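Local coordinates for proline iminopeptidase (Streptomyces halstedii, PDB 3WMR), which is an amidohydrolase of the alpha/beta hydrolase fold and peptidase S33 family, acting on polyketide substrates that it probably receives through a hydrophobic tunnel, at residues A[62-74]-A[294-308]. Residues are numbered along the deposited sequence; the frame is centred on the assembly and turned at random.
Sequences YLLAMTSLTEAGW and VPHLEEPERFHEVMI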
loop_
_atom_site.group_PDB
_atom_site.type_symbol
_atom_site.label_atom_id
_atom_site.label_comp_id
_atom_site.label_asym_id
_atom_site.label_seq_id
_atom_site.Cartn_x
_atom_site.Cartn_y
_atom_site.Cartn_z
ATOM N N TYR A 62 -8.824 -4.097 -2.746
ATOM C CA TYR A 62 -9.091 -3.640 -1.364
ATOM C C TYR A 62 -9.123 -2.110 -1.201
ATOM O O TYR A 62 -9.547 -1.612 -0.162
ATOM C CB TYR A 62 -8.086 -4.263 -0.375
ATOM C CG TYR A 62 -6.727 -3.556 -0.324
ATOM C CD1 TYR A 62 -5.794 -3.742 -1.331
ATOM C CD2 TYR A 62 -6.381 -2.719 0.745
ATOM C CE1 TYR A 62 -4.567 -3.097 -1.307
ATOM C CE2 TYR A 62 -5.130 -2.073 0.783
ATOM C CZ TYR A 62 -4.236 -2.266 -0.255
ATOM O OH TYR A 62 -3.006 -1.644 -0.268
ATOM N N LEU A 63 -8.669 -1.368 -2.216
ATOM C CA LEU A 63 -8.718 0.097 -2.192
ATOM C C LEU A 63 -9.960 0.671 -2.876
ATOM O O LEU A 63 -10.064 1.894 -3.013
ATOM C CB LEU A 63 -7.452 0.690 -2.841
ATOM C CG LEU A 63 -6.142 0.449 -2.096
ATOM C CD1 LEU A 63 -4.967 1.029 -2.861
ATOM C CD2 LEU A 63 -6.182 1.038 -0.697
ATOM N N LEU A 64 -10.908 -0.185 -3.287
ATOM C CA LEU A 64 -12.033 0.260 -4.139
ATOM C C LEU A 64 -12.980 1.238 -3.443
ATOM O O LEU A 64 -13.586 2.058 -4.095
ATOM C CB LEU A 64 -12.833 -0.932 -4.689
ATOM C CG LEU A 64 -12.251 -1.574 -5.947
ATOM C CD1 LEU A 64 -12.955 -2.903 -6.244
ATOM C CD2 LEU A 64 -12.348 -0.627 -7.134
ATOM N N ALA A 65 -13.048 1.181 -2.125
ATOM C CA ALA A 65 -13.753 2.186 -1.318
ATOM C C ALA A 65 -13.416 3.632 -1.662
ATOM O O ALA A 65 -14.253 4.526 -1.544
ATOM C CB ALA A 65 -13.454 1.946 0.147
ATOM N N MET A 66 -12.184 3.868 -2.092
ATOM C CA MET A 66 -11.715 5.217 -2.365
ATOM C C MET A 66 -12.288 5.870 -3.629
ATOM O O MET A 66 -11.964 7.022 -3.937
ATOM C CB MET A 66 -10.182 5.210 -2.394
ATOM C CG MET A 66 -9.604 4.851 -1.036
ATOM S SD MET A 66 -7.806 5.014 -0.937
ATOM C CE MET A 66 -7.617 6.741 -1.356
ATOM N N THR A 67 -13.135 5.150 -4.366
ATOM C CA THR A 67 -13.988 5.786 -5.381
ATOM C C THR A 67 -14.918 6.831 -4.755
ATOM O O THR A 67 -15.456 7.662 -5.462
ATOM C CB THR A 67 -14.854 4.769 -6.145
ATOM O OG1 THR A 67 -15.629 4.022 -5.210
ATOM C CG2 THR A 67 -13.986 3.808 -6.973
ATOM N N SER A 68 -15.108 6.796 -3.438
ATOM C CA SER A 68 -15.882 7.831 -2.760
ATOM C C SER A 68 -15.348 9.230 -3.043
ATOM O O SER A 68 -16.111 10.178 -3.138
ATOM C CB SER A 68 -15.917 7.590 -1.248
ATOM O OG SER A 68 -14.642 7.808 -0.649
ATOM N N LEU A 69 -14.032 9.376 -3.178
ATOM C CA LEU A 69 -13.461 10.687 -3.463
ATOM C C LEU A 69 -14.010 11.376 -4.721
ATOM O O LEU A 69 -14.024 12.610 -4.779
ATOM C CB LEU A 69 -11.918 10.608 -3.542
ATOM C CG LEU A 69 -11.221 9.934 -2.356
ATOM C CD1 LEU A 69 -9.731 9.819 -2.648
ATOM C CD2 LEU A 69 -11.454 10.679 -1.057
ATOM N N THR A 70 -14.471 10.597 -5.711
ATOM C CA THR A 70 -15.067 11.173 -6.929
ATOM C C THR A 70 -16.361 11.937 -6.609
ATOM O O THR A 70 -16.785 12.791 -7.371
ATOM C CB THR A 70 -15.346 10.122 -8.025
ATOM O OG1 THR A 70 -16.315 9.171 -7.550
ATOM C CG2 THR A 70 -14.066 9.402 -8.425
ATOM N N GLU A 71 -16.944 11.658 -5.456
ATOM C CA GLU A 71 -18.146 12.351 -4.990
ATOM C C GLU A 71 -17.864 13.851 -4.821
ATOM O O GLU A 71 -18.761 14.683 -5.002
ATOM C CB GLU A 71 -18.585 11.718 -3.673
ATOM C CG GLU A 71 -19.909 12.168 -3.092
ATOM C CD GLU A 71 -19.970 11.893 -1.601
ATOM O OE1 GLU A 71 -19.674 10.744 -1.192
ATOM O OE2 GLU A 71 -20.289 12.833 -0.840
ATOM N N ALA A 72 -16.607 14.185 -4.512
ATOM C CA ALA A 72 -16.178 15.574 -4.318
ATOM C C ALA A 72 -15.369 16.107 -5.500
ATOM O O ALA A 72 -14.672 17.118 -5.372
ATOM C CB ALA A 72 -15.373 15.696 -3.023
ATOM N N GLY A 73 -15.471 15.439 -6.646
ATOM C CA GLY A 73 -14.837 15.899 -7.882
ATOM C C GLY A 73 -13.452 15.339 -8.208
ATOM O O GLY A 73 -12.881 15.678 -9.236
ATOM N N TRP A 74 -12.912 14.481 -7.355
ATOM C CA TRP A 74 -11.569 13.932 -7.578
ATOM C C TRP A 74 -11.621 12.690 -8.459
ATOM O O TRP A 74 -12.244 11.695 -8.071
ATOM C CB TRP A 74 -10.906 13.598 -6.237
ATOM C CG TRP A 74 -10.733 14.807 -5.437
ATOM C CD1 TRP A 74 -11.616 15.321 -4.531
ATOM C CD2 TRP A 74 -9.635 15.720 -5.498
ATOM N NE1 TRP A 74 -11.139 16.495 -4.028
ATOM C CE2 TRP A 74 -9.918 16.764 -4.597
ATOM C CE3 TRP A 74 -8.437 15.754 -6.232
ATOM C CZ2 TRP A 74 -9.049 17.838 -4.391
ATOM C CZ3 TRP A 74 -7.560 16.835 -6.030
ATOM C CH2 TRP A 74 -7.876 17.860 -5.108
ATOM N N VAL A 294 -6.425 -0.710 7.477
ATOM C CA VAL A 294 -7.310 -0.356 6.373
ATOM C C VAL A 294 -8.413 0.620 6.789
ATOM O O VAL A 294 -9.599 0.285 6.692
ATOM C CB VAL A 294 -7.911 -1.610 5.701
ATOM C CG1 VAL A 294 -6.835 -2.365 4.938
ATOM C CG2 VAL A 294 -8.595 -2.528 6.710
ATOM N N PRO A 295 -8.030 1.842 7.219
ATOM C CA PRO A 295 -8.981 2.863 7.688
ATOM C C PRO A 295 -10.063 3.279 6.673
ATOM O O PRO A 295 -11.171 3.693 7.062
ATOM C CB PRO A 295 -8.087 4.049 8.056
ATOM C CG PRO A 295 -6.793 3.827 7.342
ATOM C CD PRO A 295 -6.637 2.341 7.218
ATOM N N HIS A 296 -9.752 3.162 5.389
ATOM C CA HIS A 296 -10.717 3.419 4.350
ATOM C C HIS A 296 -11.911 2.435 4.382
ATOM O O HIS A 296 -12.899 2.692 3.734
ATOM C CB HIS A 296 -10.052 3.395 2.974
ATOM C CG HIS A 296 -9.443 2.082 2.614
ATOM N ND1 HIS A 296 -8.229 1.655 3.123
ATOM C CD2 HIS A 296 -9.862 1.112 1.772
ATOM C CE1 HIS A 296 -7.941 0.468 2.626
ATOM N NE2 HIS A 296 -8.910 0.119 1.794
ATOM N N LEU A 297 -11.754 1.309 5.086
ATOM C CA LEU A 297 -12.797 0.300 5.273
ATOM C C LEU A 297 -13.330 0.347 6.693
ATOM O O LEU A 297 -14.534 0.246 6.924
ATOM C CB LEU A 297 -12.234 -1.098 4.977
ATOM C CG LEU A 297 -12.049 -1.415 3.491
ATOM C CD1 LEU A 297 -11.292 -2.715 3.306
ATOM C CD2 LEU A 297 -13.400 -1.486 2.787
ATOM N N GLU A 298 -12.415 0.502 7.640
ATOM C CA GLU A 298 -12.725 0.482 9.052
ATOM C C GLU A 298 -13.441 1.731 9.514
ATOM O O GLU A 298 -14.361 1.644 10.332
ATOM C CB GLU A 298 -11.444 0.260 9.868
ATOM C CG GLU A 298 -10.859 -1.123 9.631
ATOM C CD GLU A 298 -9.400 -1.231 10.022
ATOM O OE1 GLU A 298 -8.657 -0.252 9.811
ATOM O OE2 GLU A 298 -9.018 -2.283 10.569
ATOM N N GLU A 299 -13.023 2.889 9.006
ATOM C CA GLU A 299 -13.713 4.150 9.294
ATOM C C GLU A 299 -13.991 4.860 7.979
ATOM O O GLU A 299 -13.356 5.869 7.670
ATOM C CB GLU A 299 -12.863 5.031 10.209
ATOM C CG GLU A 299 -12.636 4.429 11.577
ATOM C CD GLU A 299 -11.956 5.389 12.518
ATOM O OE1 GLU A 299 -12.633 6.339 12.930
ATOM O OE2 GLU A 299 -10.766 5.191 12.864
ATOM N N PRO A 300 -14.935 4.316 7.190
ATOM C CA PRO A 300 -15.110 4.765 5.810
ATOM C C PRO A 300 -15.317 6.267 5.682
ATOM O O PRO A 300 -14.716 6.913 4.812
ATOM C CB PRO A 300 -16.357 4.010 5.334
ATOM C CG PRO A 300 -16.591 2.923 6.312
ATOM C CD PRO A 300 -15.955 3.336 7.603
ATOM N N GLU A 301 -16.155 6.823 6.544
ATOM C CA GLU A 301 -16.520 8.238 6.459
ATOM C C GLU A 301 -15.404 9.144 6.958
ATOM O O GLU A 301 -15.099 10.141 6.325
ATOM C CB GLU A 301 -17.803 8.503 7.243
ATOM C CG GLU A 301 -18.990 7.742 6.682
ATOM C CD GLU A 301 -20.038 7.411 7.723
ATOM O OE1 GLU A 301 -21.235 7.517 7.389
ATOM O OE2 GLU A 301 -19.676 7.046 8.868
ATOM N N ARG A 302 -14.796 8.794 8.088
ATOM C CA ARG A 302 -13.719 9.613 8.655
ATOM C C ARG A 302 -12.467 9.654 7.745
ATOM O O ARG A 302 -11.822 10.689 7.609
ATOM C CB ARG A 302 -13.364 9.118 10.061
ATOM C CG ARG A 302 -12.291 9.927 10.786
ATOM C CD ARG A 302 -12.679 11.389 10.915
ATOM N NE ARG A 302 -11.541 12.240 11.279
ATOM C CZ ARG A 302 -11.512 13.564 11.123
ATOM N NH1 ARG A 302 -12.550 14.219 10.602
ATOM N NH2 ARG A 302 -10.433 14.242 11.482
ATOM N N PHE A 303 -12.146 8.520 7.131
ATOM C CA PHE A 303 -11.073 8.455 6.165
ATOM C C PHE A 303 -11.349 9.376 4.967
ATOM O O PHE A 303 -10.468 10.150 4.532
ATOM C CB PHE A 303 -10.859 7.011 5.704
ATOM C CG PHE A 303 -9.852 6.881 4.610
ATOM C CD1 PHE A 303 -8.518 6.637 4.904
ATOM C CD2 PHE A 303 -10.230 7.033 3.290
ATOM C CE1 PHE A 303 -7.583 6.537 3.897
ATOM C CE2 PHE A 303 -9.308 6.923 2.277
ATOM C CZ PHE A 303 -7.976 6.676 2.583
ATOM N N HIS A 304 -12.563 9.282 4.436
ATOM C CA HIS A 304 -13.020 10.154 3.361
ATOM C C HIS A 304 -12.870 11.630 3.730
ATOM O O HIS A 304 -12.280 12.387 2.970
ATOM C CB HIS A 304 -14.477 9.846 3.006
ATOM C CG HIS A 304 -15.054 10.766 1.982
ATOM N ND1 HIS A 304 -15.087 10.459 0.639
ATOM C CD2 HIS A 304 -15.632 11.984 2.106
ATOM C CE1 HIS A 304 -15.659 11.449 -0.020
ATOM N NE2 HIS A 304 -15.991 12.390 0.846
ATOM N N GLU A 305 -13.412 12.031 4.884
ATOM C CA GLU A 305 -13.287 13.409 5.366
ATOM C C GLU A 305 -11.823 13.863 5.455
ATOM O O GLU A 305 -11.486 14.985 5.075
ATOM C CB GLU A 305 -13.936 13.574 6.744
ATOM C CG GLU A 305 -15.459 13.544 6.747
ATOM C CD GLU A 305 -16.059 13.492 8.152
ATOM O OE1 GLU A 305 -15.294 13.415 9.147
ATOM O OE2 GLU A 305 -17.309 13.518 8.261
ATOM N N VAL A 306 -10.960 12.994 5.967
ATOM C CA VAL A 306 -9.555 13.354 6.159
ATOM C C VAL A 306 -8.889 13.561 4.806
ATOM O O VAL A 306 -8.236 14.567 4.588
ATOM C CB VAL A 306 -8.806 12.305 6.995
ATOM C CG1 VAL A 306 -7.294 12.545 6.949
ATOM C CG2 VAL A 306 -9.289 12.351 8.432
ATOM N N MET A 307 -9.121 12.631 3.888
ATOM C CA MET A 307 -8.599 12.728 2.540
ATOM C C MET A 307 -9.073 13.980 1.814
ATOM O O MET A 307 -8.264 14.735 1.277
ATOM C CB MET A 307 -8.957 11.477 1.741
ATOM C CG MET A 307 -8.096 10.267 2.076
ATOM S SD MET A 307 -6.343 10.525 1.693
ATOM C CE MET A 307 -6.405 10.739 -0.076
ATOM N N ILE A 308 -10.380 14.222 1.811
ATOM C CA ILE A 308 -10.910 15.399 1.124
ATOM C C ILE A 308 -10.320 16.700 1.677
ATOM O O ILE A 308 -9.972 17.605 0.906
ATOM C CB ILE A 308 -12.452 15.450 1.192
ATOM C CG1 ILE A 308 -13.048 14.287 0.405
ATOM C CG2 ILE A 308 -12.978 16.775 0.651
ATOM C CD1 ILE A 308 -12.653 14.236 -1.053
#
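H296 pushes its imidazole edge-on into the 3-10 segment 62-67, where NE2 donates a hydrogen bond to the carbonyl O of Y62 (2.7 Å, N-H...O angle 148°). The oxygen lies in the ring plane, although the donor is tilted from the carbonyl plane. A chi1 of 62°, which sets CG of H296 between its backbone N and carbonyl carbon, turns the ring toward this oxygen. L63 CD2 sits over one imidazole face as a CH-pi contact, 4.1 Å from the centroid, while A65 CB abuts the ring edge; bond and packing together fix the ring's rotation. Alongside, M66 bends at chi3 and crosses F303 at about a right angle. Its SD comes 3.9 Å from F303 CZ, an oblique Met-aromatic contact, and its CE meets the ring edge in plane. F303 is sandwiched between H296 CB and M307 CG on opposite faces. Further along, L69 CD2 touches M307 CB and I308 CD1, the latter 3.8 Å away and also meeting A72 CB and W74 CD1.

The solvent side is looser. S68 OG and H304 ND1 share a hydrogen bond of 3.0 Å at the imidazole edge, with I308 CG1 over one ring face. E71 OE1 stays 4.5 Å from H304 NE2, perhaps close enough to favour a protonated imidazole slightly.

At the buried end, Y62 OH hydrogen-bonds to Q125, beside the predicted nucleophile S126, and V294 follows the predicted catalytic H293. The contact packs the C-terminal helices against the segment between strands 49-52 and 76-80, bordering the predicted catalytic centre of an alpha/beta hydrolase fold.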